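Local coordinates for histidine triad (HIT) protein (Clostridium difficile, PDB 4EGU), which binds GMP and zinc and, as a member of the histidine triad family, probably acts as a nucleotide hydrolase or transferase, at residues S18-V21 against V27-F30; V43-H48 against S64-V69; K47-D50 against I55-K58; K77-T82 against Y103-G108; G83-N88 against P112-G117. All coordinates share one frame; numbering follows the deposited sequence. Where two conformers were deposited one is given.

How the contacts relate
Contacts 1, 2, 4 and 5 all reach one antiparallel sheet, while contact 3 ties the loop beyond it. Contacts 2 and 4 are apolar core, packing helix 61-77 and the short, weakly bonded helix 79-82 on the face opposite the nucleotide. Contact 1 is a hairpin at one margin, half buried, the far end of its lysine lying toward solvent. Contact 5, at the other margin, is polar and belongs to the dimer interface, where an arginine grips the tail. Contacts 2 and 3 share Lys47 and His48, and so the zinc site; contact 4 holds a histidine on GMP. Contacts 4 and 5 interlock along the chain through neighbouring strands 103-107 and 84-90.

Contact 1. Residues S18-V21 against V27-F30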
# COMPACT_ATOMS: atom_id res chain seq x y z
N SER A 18 7.57 13.41 -18.00
CA SER A 18 7.06 12.11 -17.63
C SER A 18 5.84 11.80 -18.49
O SER A 18 5.29 12.69 -19.17
CB SER A 18 6.68 12.08 -16.16
OG SER A 18 5.58 12.92 -15.89
N THR A 19 5.40 10.55 -18.43
CA THR A 19 4.18 10.13 -19.10
C THR A 19 3.07 10.09 -18.06
O THR A 19 3.01 9.19 -17.23
CB THR A 19 4.36 8.77 -19.78
OG1 THR A 19 5.40 8.86 -20.76
CG2 THR A 19 3.07 8.32 -20.44
N LYS A 20 2.20 11.08 -18.13
CA LYS A 20 1.17 11.32 -17.13
C LYS A 20 -0.05 10.44 -17.31
O LYS A 20 -0.58 10.29 -18.41
CB LYS A 20 0.75 12.77 -17.23
CG LYS A 20 -0.12 13.21 -16.11
CD LYS A 20 -0.36 14.69 -16.17
CE LYS A 20 -1.64 14.98 -16.89
NZ LYS A 20 -1.96 16.40 -16.74
N VAL A 21 -0.48 9.87 -16.21
CA VAL A 21 -1.65 9.01 -16.12
C VAL A 21 -2.80 9.68 -15.37
O VAL A 21 -3.98 9.41 -15.62
CB VAL A 21 -1.21 7.70 -15.38
CG1 VAL A 21 -2.40 6.79 -15.12
CG2 VAL A 21 -0.14 6.99 -16.18
N VAL A 27 -2.13 15.58 -6.54
CA VAL A 27 -1.53 14.29 -6.84
C VAL A 27 -1.25 14.22 -8.33
O VAL A 27 -2.02 14.73 -9.15
CB VAL A 27 -2.48 13.13 -6.40
CG1 VAL A 27 -2.07 11.80 -7.01
CG2 VAL A 27 -2.52 13.02 -4.87
N LEU A 28 -0.16 13.56 -8.68
CA LEU A 28 0.19 13.23 -10.04
C LEU A 28 0.48 11.72 -10.08
O LEU A 28 1.07 11.17 -9.17
CB LEU A 28 1.46 13.98 -10.51
CG LEU A 28 2.03 13.69 -11.90
CD1 LEU A 28 1.18 14.29 -12.99
CD2 LEU A 28 3.44 14.22 -11.97
N ALA A 29 0.09 11.07 -11.16
CA ALA A 29 0.50 9.70 -11.42
C ALA A 29 1.14 9.63 -12.78
O ALA A 29 0.69 10.32 -13.72
CB ALA A 29 -0.65 8.71 -11.33
N PHE A 30 2.18 8.82 -12.92
CA PHE A 30 2.94 8.76 -14.14
C PHE A 30 3.55 7.36 -14.27
O PHE A 30 3.71 6.64 -13.29
CB PHE A 30 4.02 9.89 -14.19
CG PHE A 30 4.96 9.92 -12.98
CD1 PHE A 30 4.60 10.55 -11.79
CD2 PHE A 30 6.19 9.29 -13.04
CE1 PHE A 30 5.47 10.54 -10.69
CE2 PHE A 30 7.06 9.31 -11.96
CZ PHE A 30 6.69 9.92 -10.78
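Val21 and Ala29 belong to the close-packed part of this pair of segments. The amide Val21 N donates to Ala29 O at 2.8 Å in an almost straight bond (171° at the hydrogen). Beside it the side chains meet at their CB atoms, 4.2 Å apart, and both pack on Ile73 of helix 61-77. One step along, Lys20 and Phe30 form a non-hydrogen-bonded antiparallel pair with CA atoms 4.3 Å apart. Here the carbonyl oxygen of Thr19 lies 3.1 Å from Phe30 CA, a CA-H...O contact that brings the two chains snugly together. These are the first two strands of the HIT sheet, 20-23 and 27-31, joined as a beta hairpin, with 20-23 outermost in the chain. The other face has two characters. Phe30 turns its ring away from the partner segment, with CG placed between the backbone N and the carbonyl carbon (chi1 55°), into the GMP pocket, where the ring touches the nucleotide and meets Phe8 edge-to-face. The near end of this side chain meets Ser18, OG 3.8 Å from Phe30 CB, with Ser18 CB also oblique to the ring, and helix 7-12 puts Ile11 against both residues. Lys20 starts out close: its first methylenes run across buried Leu28 at about a right angle, Lys20 CG 3.5 Å from Leu28 CD1. The loose, exposed part lies at its far end, where the chain bends at chi3 and carries NZ off to a salt bridge with Glu23.

Contact 2. Residues V43-H48 against S64-V69; sequences VVPKKH and SHIHVV. With ZN (zinc ion), chain D.
Val43 and Ile66 meet in an apolar seam, and three imidazoles lie around it without joining it. His65 has Val69 CG2 over one face, offset toward the rim, while its NE2 is hydrogen-bonded to Asp24. The ring of His48, well beyond the seam, uses its ND1 edge to bind the zinc ion, Cys6, Cys9 and His100 supplying the other three ligands. His67 points off the strand, its ring edge-to-face with Tyr103.

The seam itself is built from valine and isoleucine branches and a proline ring carbon. Val43 CG1 is the shared contact point: anti to its backbone nitrogen (chi1 -172°), it reaches the helix between two side chains one turn apart, 3.8 Å from Ile66 CG2 and 4.0 Å from Val69 CG1. Ile66 uses both branches, CG2 for Val43 and the extended CG1-CD1 arm for Pro45, whose CD, in one of two conformers, is 4.1 Å from Ile66 CD1. All four residues are buried, and the contact is purely apolar. On the far side of the helix Ser64 OG bonds to Asp61 of the second subunit, so the same helix serves core and dimer.

The axes of strand 43-45 and helix 64-69 come within 9.1 Å, their directions 146° apart, roughly antiparallel. This is the alpha-on-beta layer of the HIT fold: its long helix packed across the sheet, with the strand leading out into a Cys2His2 zinc site.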
# COMPACT_ATOMS: atom_id res chain seq x y z
N VAL A 43 2.18 6.84 -8.14
CA VAL A 43 1.22 7.83 -7.69
C VAL A 43 1.88 8.63 -6.58
O VAL A 43 2.32 8.05 -5.59
CB VAL A 43 -0.10 7.20 -7.19
CG1 VAL A 43 -1.11 8.29 -6.92
CG2 VAL A 43 -0.65 6.21 -8.21
N VAL A 44 2.00 9.95 -6.75
CA VAL A 44 2.76 10.78 -5.80
C VAL A 44 1.99 12.04 -5.43
O VAL A 44 1.31 12.63 -6.28
CB VAL A 44 4.14 11.24 -6.29
CG1 VAL A 44 4.89 10.06 -6.82
CG2 VAL A 44 4.03 12.34 -7.36
N PRO A 45 2.12 12.47 -4.17
CA PRO A 45 1.65 13.81 -3.85
C PRO A 45 2.56 14.81 -4.52
O PRO A 45 3.76 14.58 -4.66
CB PRO A 45 1.79 13.89 -2.33
CG PRO A 45 2.91 12.96 -2.02
CD PRO A 45 2.88 11.89 -3.05
N LYS A 46 2.01 15.95 -4.88
CA LYS A 46 2.84 17.06 -5.32
C LYS A 46 3.69 17.61 -4.17
O LYS A 46 4.83 18.01 -4.38
CB LYS A 46 1.96 18.15 -5.96
CG LYS A 46 1.38 17.69 -7.28
CD LYS A 46 0.48 18.73 -7.93
CE LYS A 46 0.16 18.31 -9.36
NZ LYS A 46 -0.70 19.29 -10.04
N LYS A 47 3.13 17.62 -2.96
CA LYS A 47 3.88 17.98 -1.75
C LYS A 47 4.93 16.91 -1.46
O LYS A 47 4.65 15.71 -1.55
CB LYS A 47 2.94 18.12 -0.55
CG LYS A 47 3.64 18.41 0.77
CD LYS A 47 2.65 18.72 1.91
CE LYS A 47 3.35 18.90 3.26
NZ LYS A 47 4.25 20.07 3.27
N HIS A 48 6.13 17.32 -1.11
CA HIS A 48 7.20 16.40 -0.75
C HIS A 48 7.10 15.95 0.71
O HIS A 48 7.16 16.75 1.64
CB HIS A 48 8.56 17.08 -0.97
CG HIS A 48 9.71 16.19 -0.67
ND1 HIS A 48 10.44 15.53 -1.64
CD2 HIS A 48 10.23 15.81 0.52
CE1 HIS A 48 11.37 14.80 -1.05
NE2 HIS A 48 11.26 14.95 0.26
N SER A 64 -5.33 8.43 1.70
CA SER A 64 -6.66 8.09 1.23
C SER A 64 -6.91 8.69 -0.16
O SER A 64 -7.45 8.00 -1.03
CB SER A 64 -7.73 8.46 2.23
OG SER A 64 -7.72 9.80 2.50
N HIS A 65 -6.47 9.93 -0.38
CA HIS A 65 -6.67 10.51 -1.69
C HIS A 65 -5.88 9.73 -2.76
O HIS A 65 -6.41 9.48 -3.85
CB HIS A 65 -6.32 11.99 -1.72
CG HIS A 65 -6.72 12.63 -3.00
ND1 HIS A 65 -8.02 12.62 -3.49
CD2 HIS A 65 -5.98 13.24 -3.95
CE1 HIS A 65 -8.05 13.24 -4.66
NE2 HIS A 65 -6.82 13.64 -4.95
N ILE A 66 -4.65 9.35 -2.45
CA ILE A 66 -3.88 8.52 -3.35
C ILE A 66 -4.64 7.24 -3.71
O ILE A 66 -4.61 6.81 -4.85
CB ILE A 66 -2.50 8.25 -2.75
CG1 ILE A 66 -1.62 9.51 -2.88
CG2 ILE A 66 -1.83 7.02 -3.36
CD1 ILE A 66 -0.30 9.43 -2.10
N HIS A 67 -5.29 6.62 -2.72
CA HIS A 67 -6.04 5.39 -2.98
C HIS A 67 -7.31 5.61 -3.81
O HIS A 67 -7.65 4.75 -4.63
CB HIS A 67 -6.32 4.64 -1.69
CG HIS A 67 -5.12 3.87 -1.20
ND1 HIS A 67 -4.01 4.45 -0.63
CD2 HIS A 67 -4.84 2.54 -1.27
CE1 HIS A 67 -3.12 3.49 -0.36
NE2 HIS A 67 -3.60 2.33 -0.73
N VAL A 68 -8.00 6.73 -3.64
CA VAL A 68 -9.09 7.07 -4.56
C VAL A 68 -8.54 7.17 -5.99
O VAL A 68 -9.15 6.65 -6.93
CB VAL A 68 -9.80 8.36 -4.13
CG1 VAL A 68 -10.75 8.84 -5.24
CG2 VAL A 68 -10.54 8.13 -2.83
N VAL A 69 -7.39 7.83 -6.15
CA VAL A 69 -6.75 7.95 -7.46
C VAL A 69 -6.40 6.58 -8.04
O VAL A 69 -6.66 6.33 -9.22
CB VAL A 69 -5.54 8.89 -7.37
CG1 VAL A 69 -4.71 8.85 -8.65
CG2 VAL A 69 -6.01 10.31 -7.04
ZN ZN D . 10.23 15.51 -3.68

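Contact 3. Residues K47-D50 against I55-K58; sequences KHYD and IPDK. With ZN (zinc ion), chain D.
Tyr49 lays one ring face against Ile55, and the conformations of both explain the fit. Tyr49 CG is anti to the carbonyl carbon (chi1 -66°), which lays the ring beside Ile55. Ile55 sets CG1 anti to its own carbonyl carbon, and this branch does the touching: Ile55 CG1 stands 4.0 Å from the centroid of the Tyr49 ring, 18° off the normal, a CH-pi contact offset toward the rim, over the CG-CD1 bond. The side chains cross at about a right angle. Pro56 adds its CD, 4.0 Å from Tyr49 CE1, approaching the ring obliquely.

The polar end of Tyr49 is held elsewhere, its OH bonding to Glu59. Just before it in the chain, His48, one of the zinc ligands, is steadied by a second-shell carboxylate: His48 NE2 donates to Asp50 OD1 at 2.7 Å, and the oxygen lies in the plane of the imidazole, which should fix the rotation of the ring.

Both segments belong to the connection from strand 39-45 to helix 61-77. Leu101 meets both halves, through a backbone bond to Tyr49 and side-chain contact with Ile55, while Asp57 packs on Val68 of the second subunit.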
# COMPACT_ATOMS: atom_id res chain seq x y z
N LYS A 47 3.13 17.62 -2.96
CA LYS A 47 3.88 17.98 -1.75
C LYS A 47 4.93 16.91 -1.46
O LYS A 47 4.65 15.71 -1.55
CB LYS A 47 2.94 18.12 -0.55
CG LYS A 47 3.64 18.41 0.77
CD LYS A 47 2.65 18.72 1.91
CE LYS A 47 3.35 18.90 3.26
NZ LYS A 47 4.25 20.07 3.27
N HIS A 48 6.13 17.32 -1.11
CA HIS A 48 7.20 16.40 -0.75
C HIS A 48 7.10 15.95 0.71
O HIS A 48 7.16 16.75 1.64
CB HIS A 48 8.56 17.08 -0.97
CG HIS A 48 9.71 16.19 -0.67
ND1 HIS A 48 10.44 15.53 -1.64
CD2 HIS A 48 10.23 15.81 0.52
CE1 HIS A 48 11.37 14.80 -1.05
NE2 HIS A 48 11.26 14.95 0.26
N TYR A 49 7.00 14.63 0.89
CA TYR A 49 7.25 13.94 2.14
C TYR A 49 8.35 12.94 1.87
O TYR A 49 8.32 12.27 0.83
CB TYR A 49 6.02 13.16 2.62
CG TYR A 49 4.84 13.97 2.98
CD1 TYR A 49 4.73 14.51 4.26
CD2 TYR A 49 3.78 14.11 2.10
CE1 TYR A 49 3.63 15.21 4.64
CE2 TYR A 49 2.67 14.82 2.47
CZ TYR A 49 2.60 15.37 3.75
OH TYR A 49 1.47 16.07 4.10
N ASP A 50 9.32 12.78 2.77
CA ASP A 50 10.43 11.90 2.47
C ASP A 50 9.98 10.42 2.36
O ASP A 50 10.57 9.66 1.61
CB ASP A 50 11.51 11.97 3.56
CG ASP A 50 12.25 13.29 3.64
OD1 ASP A 50 12.21 14.09 2.69
OD2 ASP A 50 12.91 13.52 4.68
N ILE A 55 4.93 11.38 7.32
CA ILE A 55 3.62 12.02 7.23
C ILE A 55 3.02 12.08 8.64
O ILE A 55 2.80 11.05 9.25
CB ILE A 55 2.66 11.23 6.32
CG1 ILE A 55 3.22 10.97 4.93
CG2 ILE A 55 1.34 12.00 6.21
CD1 ILE A 55 2.34 10.04 4.17
N PRO A 56 2.74 13.29 9.15
CA PRO A 56 2.08 13.34 10.46
C PRO A 56 0.70 12.70 10.41
O PRO A 56 0.05 12.74 9.36
CB PRO A 56 1.96 14.83 10.77
CG PRO A 56 2.24 15.52 9.52
CD PRO A 56 2.96 14.63 8.58
N ASP A 57 0.25 12.14 11.53
CA ASP A 57 -1.06 11.50 11.55
C ASP A 57 -2.14 12.40 10.96
O ASP A 57 -2.98 11.92 10.20
CB ASP A 57 -1.48 11.10 12.96
CG ASP A 57 -0.64 9.99 13.55
OD1 ASP A 57 0.10 9.30 12.81
OD2 ASP A 57 -0.74 9.78 14.77
N LYS A 58 -2.11 13.69 11.29
CA LYS A 58 -3.20 14.57 10.90
C LYS A 58 -3.18 14.87 9.38
O LYS A 58 -4.16 15.41 8.88
CB LYS A 58 -3.19 15.86 11.71
CG LYS A 58 -2.09 16.80 11.36
CD LYS A 58 -2.21 18.04 12.23
CE LYS A 58 -1.31 19.16 11.77
NZ LYS A 58 -1.60 20.41 12.54
ZN ZN D . 10.23 15.51 -3.68

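Contact 4. Residues K77-T82 against Y103-G108; sequences KGFDQT and YHILAG. With 5GP (guanosine-5'-monophosphate), chain C.
Where the short, weakly bonded helix 79-82 packs on the final strand, 103-107, of the HIT sheet, Phe79 presents one ring face to the methyl of Ala107. Ala107 CB sits 3.6 Å from the centroid of the Phe79 ring and 21° off its normal, a tight CH-pi contact nearest CG, at 3.4 Å. Phe79 gets there with CG between its backbone N and the carbonyl carbon, chi1 62°. Farther out, Phe79 CE2 lies 3.9 Å from Ile105 CG2, the branch anti to the isoleucine nitrogen; the two side chains cross at about a right angle. Tyr39 and Ala74 add to this buried cluster.

Strand alternation divides the labour here. Ile105 and Ala107 face the helical layer, whereas His104, the last histidine of the predicted His100-His102-His104 triad motif, points to the nucleotide. In the one of its two conformers described here, His104 NE2 donates to O3P of GMP at 3.0 Å, nearly straight at 172°, with the phosphate oxygen at the ring edge. His104 ND1 is hydrogen-bonded to His40, a second-shell partner that, together with the phosphate bond, should limit the imidazole's rotation, and His102 NE2 bonds the same ligand.

At the strand's end the link turns polar: one water accepts from Thr82 OG1 at 2.7 Å and from Gly108 N at 2.9 Å, bridging the helix to the strand terminus.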
# COMPACT_ATOMS: atom_id res chain seq x y z
N LYS A 77 -8.87 2.01 -16.75
CA LYS A 77 -7.99 1.13 -17.53
C LYS A 77 -8.47 -0.31 -17.64
O LYS A 77 -7.96 -1.07 -18.43
CB LYS A 77 -6.58 1.15 -16.94
CG LYS A 77 -5.89 2.49 -17.00
CD LYS A 77 -5.90 3.07 -18.41
CE LYS A 77 -4.85 4.16 -18.55
NZ LYS A 77 -4.63 4.53 -19.98
N GLY A 78 -9.44 -0.70 -16.80
CA GLY A 78 -10.00 -2.05 -16.82
C GLY A 78 -9.36 -3.05 -15.87
O GLY A 78 -9.81 -4.21 -15.75
N PHE A 79 -8.29 -2.64 -15.20
CA PHE A 79 -7.68 -3.58 -14.27
C PHE A 79 -8.36 -3.60 -12.91
O PHE A 79 -7.96 -4.35 -12.03
CB PHE A 79 -6.14 -3.47 -14.21
CG PHE A 79 -5.60 -2.14 -13.72
CD1 PHE A 79 -5.09 -1.21 -14.62
CD2 PHE A 79 -5.53 -1.86 -12.37
CE1 PHE A 79 -4.56 -0.01 -14.17
CE2 PHE A 79 -5.00 -0.66 -11.92
CZ PHE A 79 -4.52 0.26 -12.82
N ASP A 80 -9.44 -2.82 -12.76
CA ASP A 80 -10.35 -3.04 -11.65
C ASP A 80 -10.90 -4.47 -11.61
O ASP A 80 -11.09 -5.05 -10.55
CB ASP A 80 -11.50 -2.01 -11.62
CG ASP A 80 -12.42 -2.04 -12.84
OD1 ASP A 80 -11.94 -2.33 -13.95
OD2 ASP A 80 -13.61 -1.68 -12.68
N GLN A 81 -11.16 -5.03 -12.79
CA GLN A 81 -11.75 -6.37 -12.94
C GLN A 81 -10.71 -7.49 -12.87
O GLN A 81 -10.99 -8.58 -12.39
CB GLN A 81 -12.54 -6.44 -14.26
CG GLN A 81 -13.81 -5.59 -14.23
CD GLN A 81 -14.88 -6.15 -13.29
OE1 GLN A 81 -14.72 -7.22 -12.70
NE2 GLN A 81 -15.99 -5.42 -13.15
N THR A 82 -9.51 -7.22 -13.35
CA THR A 82 -8.49 -8.24 -13.45
C THR A 82 -7.60 -8.31 -12.20
O THR A 82 -7.12 -9.40 -11.88
CB THR A 82 -7.64 -8.07 -14.73
OG1 THR A 82 -7.16 -6.71 -14.80
CG2 THR A 82 -8.45 -8.37 -15.95
N TYR A 103 3.42 5.64 -4.31
CA TYR A 103 2.85 4.32 -4.35
C TYR A 103 3.02 3.75 -5.75
O TYR A 103 2.77 4.43 -6.73
CB TYR A 103 1.36 4.35 -3.97
CG TYR A 103 1.17 4.50 -2.49
CD1 TYR A 103 1.44 5.69 -1.83
CD2 TYR A 103 0.81 3.42 -1.71
CE1 TYR A 103 1.32 5.78 -0.43
CE2 TYR A 103 0.68 3.50 -0.32
CZ TYR A 103 0.93 4.68 0.30
OH TYR A 103 0.85 4.78 1.66
N HIS A 104 3.43 2.50 -5.81
CA HIS A 104 3.47 1.75 -7.06
C HIS A 104 2.15 1.03 -7.26
O HIS A 104 1.66 0.37 -6.34
CB HIS A 104 4.55 0.67 -7.01
CG HIS A 104 5.95 1.14 -6.80
ND1 HIS A 104 6.84 1.25 -7.85
CD2 HIS A 104 6.63 1.43 -5.66
CE1 HIS A 104 8.00 1.65 -7.35
NE2 HIS A 104 7.90 1.75 -6.03
N ILE A 105 1.61 1.11 -8.48
CA ILE A 105 0.53 0.24 -8.92
C ILE A 105 1.10 -0.70 -9.97
O ILE A 105 1.67 -0.24 -10.97
CB ILE A 105 -0.63 1.00 -9.60
CG1 ILE A 105 -1.10 2.25 -8.85
CG2 ILE A 105 -1.80 0.04 -9.81
CD1 ILE A 105 -2.09 3.09 -9.70
N LEU A 106 0.94 -2.00 -9.74
CA LEU A 106 1.31 -3.03 -10.73
C LEU A 106 0.04 -3.71 -11.21
O LEU A 106 -0.77 -4.14 -10.39
CB LEU A 106 2.23 -4.08 -10.13
CG LEU A 106 3.53 -3.56 -9.53
CD1 LEU A 106 4.37 -4.73 -9.02
CD2 LEU A 106 4.35 -2.71 -10.46
N ALA A 107 -0.13 -3.86 -12.52
CA ALA A 107 -1.35 -4.50 -13.04
C ALA A 107 -1.12 -4.97 -14.48
O ALA A 107 -0.09 -4.69 -15.09
CB ALA A 107 -2.54 -3.55 -12.99
N GLY A 108 -2.12 -5.68 -15.00
CA GLY A 108 -2.15 -6.04 -16.41
C GLY A 108 -1.55 -7.39 -16.71
O GLY A 108 -1.42 -7.75 -17.87
P 5GP C . 11.45 2.99 -5.23
O1P 5GP C . 12.33 1.78 -5.45
O2P 5GP C . 12.13 4.20 -4.66
O3P 5GP C . 10.27 2.63 -4.43
O5' 5GP C . 10.77 3.35 -6.60
C5' 5GP C . 11.26 4.42 -7.38
C4' 5GP C . 10.87 4.22 -8.80
O4' 5GP C . 11.13 5.43 -9.52
C3' 5GP C . 11.64 3.11 -9.52
O3' 5GP C . 10.75 2.04 -9.87
C2' 5GP C . 12.19 3.80 -10.79
O2' 5GP C . 12.11 3.04 -11.98
C1' 5GP C . 11.37 5.10 -10.86
N9 5GP C . 12.06 6.23 -11.46
C8 5GP C . 13.27 6.68 -11.09
N7 5GP C . 13.60 7.76 -11.82
C5 5GP C . 12.57 8.00 -12.65
C6 5GP C . 12.36 8.98 -13.61
O6 5GP C . 13.20 9.88 -13.90
N1 5GP C . 11.17 8.90 -14.24
C2 5GP C . 10.23 7.96 -13.98
N2 5GP C . 9.10 8.00 -14.69
N3 5GP C . 10.40 6.99 -13.07
C4 5GP C . 11.58 7.04 -12.41
O HOH W 1 -4.58 -6.75 -14.00

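Contact 5. Residues G83-N88 against P112-G117; sequences GFRVIN and PNYEAG
The carbonyl oxygen of Pro112 is gripped by the guanidinium of Arg85. Arg85 NH1 donates to Pro112 O at 2.8 Å and 167°, and Arg85 NH2 adds a weak bond to Pro112 O at 3.4 Å. The oxygen lies in the guanidinium plane, while the NH1 donor is tilted somewhat from the carbonyl plane. Arg85 stands on strand 84-90, an outermost strand of the HIT sheet within this chain, which pairs antiparallel with a strand of the second subunit so that the sheet runs on through the dimer; the bond therefore pins the C-terminal tail beside the interface.

The arginine chain is extended through its first two torsions and bends at chi3 (-64°), bringing the guanidinium edge-on to the tail. Tyr114 CD2 also lies at the guanidinium edge, 3.7 Å from Arg85 NH1, and the ring and guanidinium planes stand nearly perpendicular, 88° apart. This is no flat stack. Across one face of the Tyr114 ring lies Pro112 CG, toward the rim. Glu115 reaches the arginine only through water, which bonds weakly to Arg85 NH1 and donates to Glu115 OE2 at 2.8 Å; the opposite charges probably still attract. The other carboxylate oxygen, Glu115 OE1, turns to the second subunit, where it makes a salt bridge with Arg85 of that neighbouring chain, and Tyr114 stacks on Tyr114 of the same neighbour.

Within the tail Asn113 forms an Asx motif, its OD1 accepting from Ala116 N at 3.2 Å, with the donor well above the amide carbonyl plane.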
# COMPACT_ATOMS: atom_id res chain seq x y z
N GLY A 83 -7.39 -7.18 -11.53
CA GLY A 83 -6.64 -7.14 -10.28
C GLY A 83 -5.37 -6.30 -10.41
O GLY A 83 -4.89 -5.98 -11.49
N PHE A 84 -4.80 -5.97 -9.25
CA PHE A 84 -3.63 -5.12 -9.22
C PHE A 84 -2.99 -5.20 -7.83
O PHE A 84 -3.61 -5.70 -6.90
CB PHE A 84 -3.97 -3.66 -9.60
CG PHE A 84 -5.02 -3.00 -8.74
CD1 PHE A 84 -6.37 -3.14 -9.02
CD2 PHE A 84 -4.64 -2.18 -7.69
CE1 PHE A 84 -7.32 -2.49 -8.26
CE2 PHE A 84 -5.59 -1.53 -6.92
CZ PHE A 84 -6.94 -1.68 -7.21
N ARG A 85 -1.78 -4.68 -7.72
CA ARG A 85 -1.08 -4.63 -6.44
C ARG A 85 -0.62 -3.19 -6.20
O ARG A 85 -0.21 -2.49 -7.13
CB ARG A 85 0.14 -5.58 -6.47
CG ARG A 85 0.84 -5.73 -5.14
CD ARG A 85 1.92 -6.79 -5.21
NE ARG A 85 1.34 -8.09 -5.47
CZ ARG A 85 1.97 -9.11 -6.04
NH1 ARG A 85 3.24 -9.01 -6.39
NH2 ARG A 85 1.30 -10.20 -6.31
N VAL A 86 -0.71 -2.80 -4.94
CA VAL A 86 -0.28 -1.47 -4.49
C VAL A 86 0.89 -1.67 -3.51
O VAL A 86 0.77 -2.46 -2.57
CB VAL A 86 -1.43 -0.75 -3.80
CG1 VAL A 86 -0.99 0.60 -3.23
CG2 VAL A 86 -2.61 -0.59 -4.74
N ILE A 87 1.99 -0.96 -3.73
CA ILE A 87 3.19 -1.11 -2.91
C ILE A 87 3.71 0.27 -2.49
O ILE A 87 3.87 1.17 -3.32
CB ILE A 87 4.30 -1.87 -3.65
CG1 ILE A 87 3.80 -3.19 -4.23
CG2 ILE A 87 5.48 -2.10 -2.68
CD1 ILE A 87 3.51 -3.11 -5.70
N ASN A 88 4.03 0.39 -1.20
CA ASN A 88 4.84 1.50 -0.70
C ASN A 88 6.11 0.93 -0.08
O ASN A 88 6.05 0.01 0.75
CB ASN A 88 4.10 2.34 0.35
CG ASN A 88 4.97 3.49 0.84
OD1 ASN A 88 5.63 3.38 1.87
ND2 ASN A 88 5.00 4.56 0.09
N PRO A 112 3.72 -12.18 -9.95
CA PRO A 112 4.37 -13.14 -9.03
C PRO A 112 4.36 -12.62 -7.59
O PRO A 112 4.31 -11.42 -7.39
CB PRO A 112 5.80 -13.19 -9.56
CG PRO A 112 6.02 -11.83 -10.12
CD PRO A 112 4.72 -11.46 -10.77
N ASN A 113 4.47 -13.51 -6.60
CA ASN A 113 4.68 -13.11 -5.21
C ASN A 113 6.17 -12.92 -5.01
O ASN A 113 6.90 -13.84 -4.63
CB ASN A 113 4.12 -14.13 -4.22
CG ASN A 113 4.18 -13.63 -2.79
OD1 ASN A 113 4.97 -12.74 -2.47
ND2 ASN A 113 3.37 -14.21 -1.93
N TYR A 114 6.63 -11.72 -5.34
CA TYR A 114 8.04 -11.42 -5.33
C TYR A 114 8.69 -11.72 -3.98
O TYR A 114 9.79 -12.23 -3.90
CB TYR A 114 8.25 -9.96 -5.65
CG TYR A 114 7.96 -9.58 -7.06
CD1 TYR A 114 8.84 -9.95 -8.06
CD2 TYR A 114 6.84 -8.82 -7.41
CE1 TYR A 114 8.64 -9.61 -9.35
CE2 TYR A 114 6.63 -8.47 -8.73
CZ TYR A 114 7.54 -8.88 -9.69
OH TYR A 114 7.35 -8.55 -11.01
N GLU A 115 8.03 -11.33 -2.88
CA GLU A 115 8.65 -11.46 -1.56
C GLU A 115 8.69 -12.91 -1.10
O GLU A 115 9.45 -13.24 -0.20
CB GLU A 115 7.97 -10.56 -0.54
CG GLU A 115 8.22 -9.08 -0.78
CD GLU A 115 7.35 -8.46 -1.85
OE1 GLU A 115 7.64 -7.29 -2.13
OE2 GLU A 115 6.40 -9.09 -2.38
N ALA A 116 7.89 -13.78 -1.71
CA ALA A 116 8.00 -15.23 -1.48
C ALA A 116 9.03 -15.89 -2.42
O ALA A 116 9.22 -17.11 -2.37
CB ALA A 116 6.67 -15.87 -1.66
N GLY A 117 9.70 -15.10 -3.24
CA GLY A 117 10.75 -15.59 -4.13
C GLY A 117 10.34 -15.78 -5.59
O GLY A 117 11.19 -16.05 -6.42
O HOH W 2 4.93 -7.71 -4.38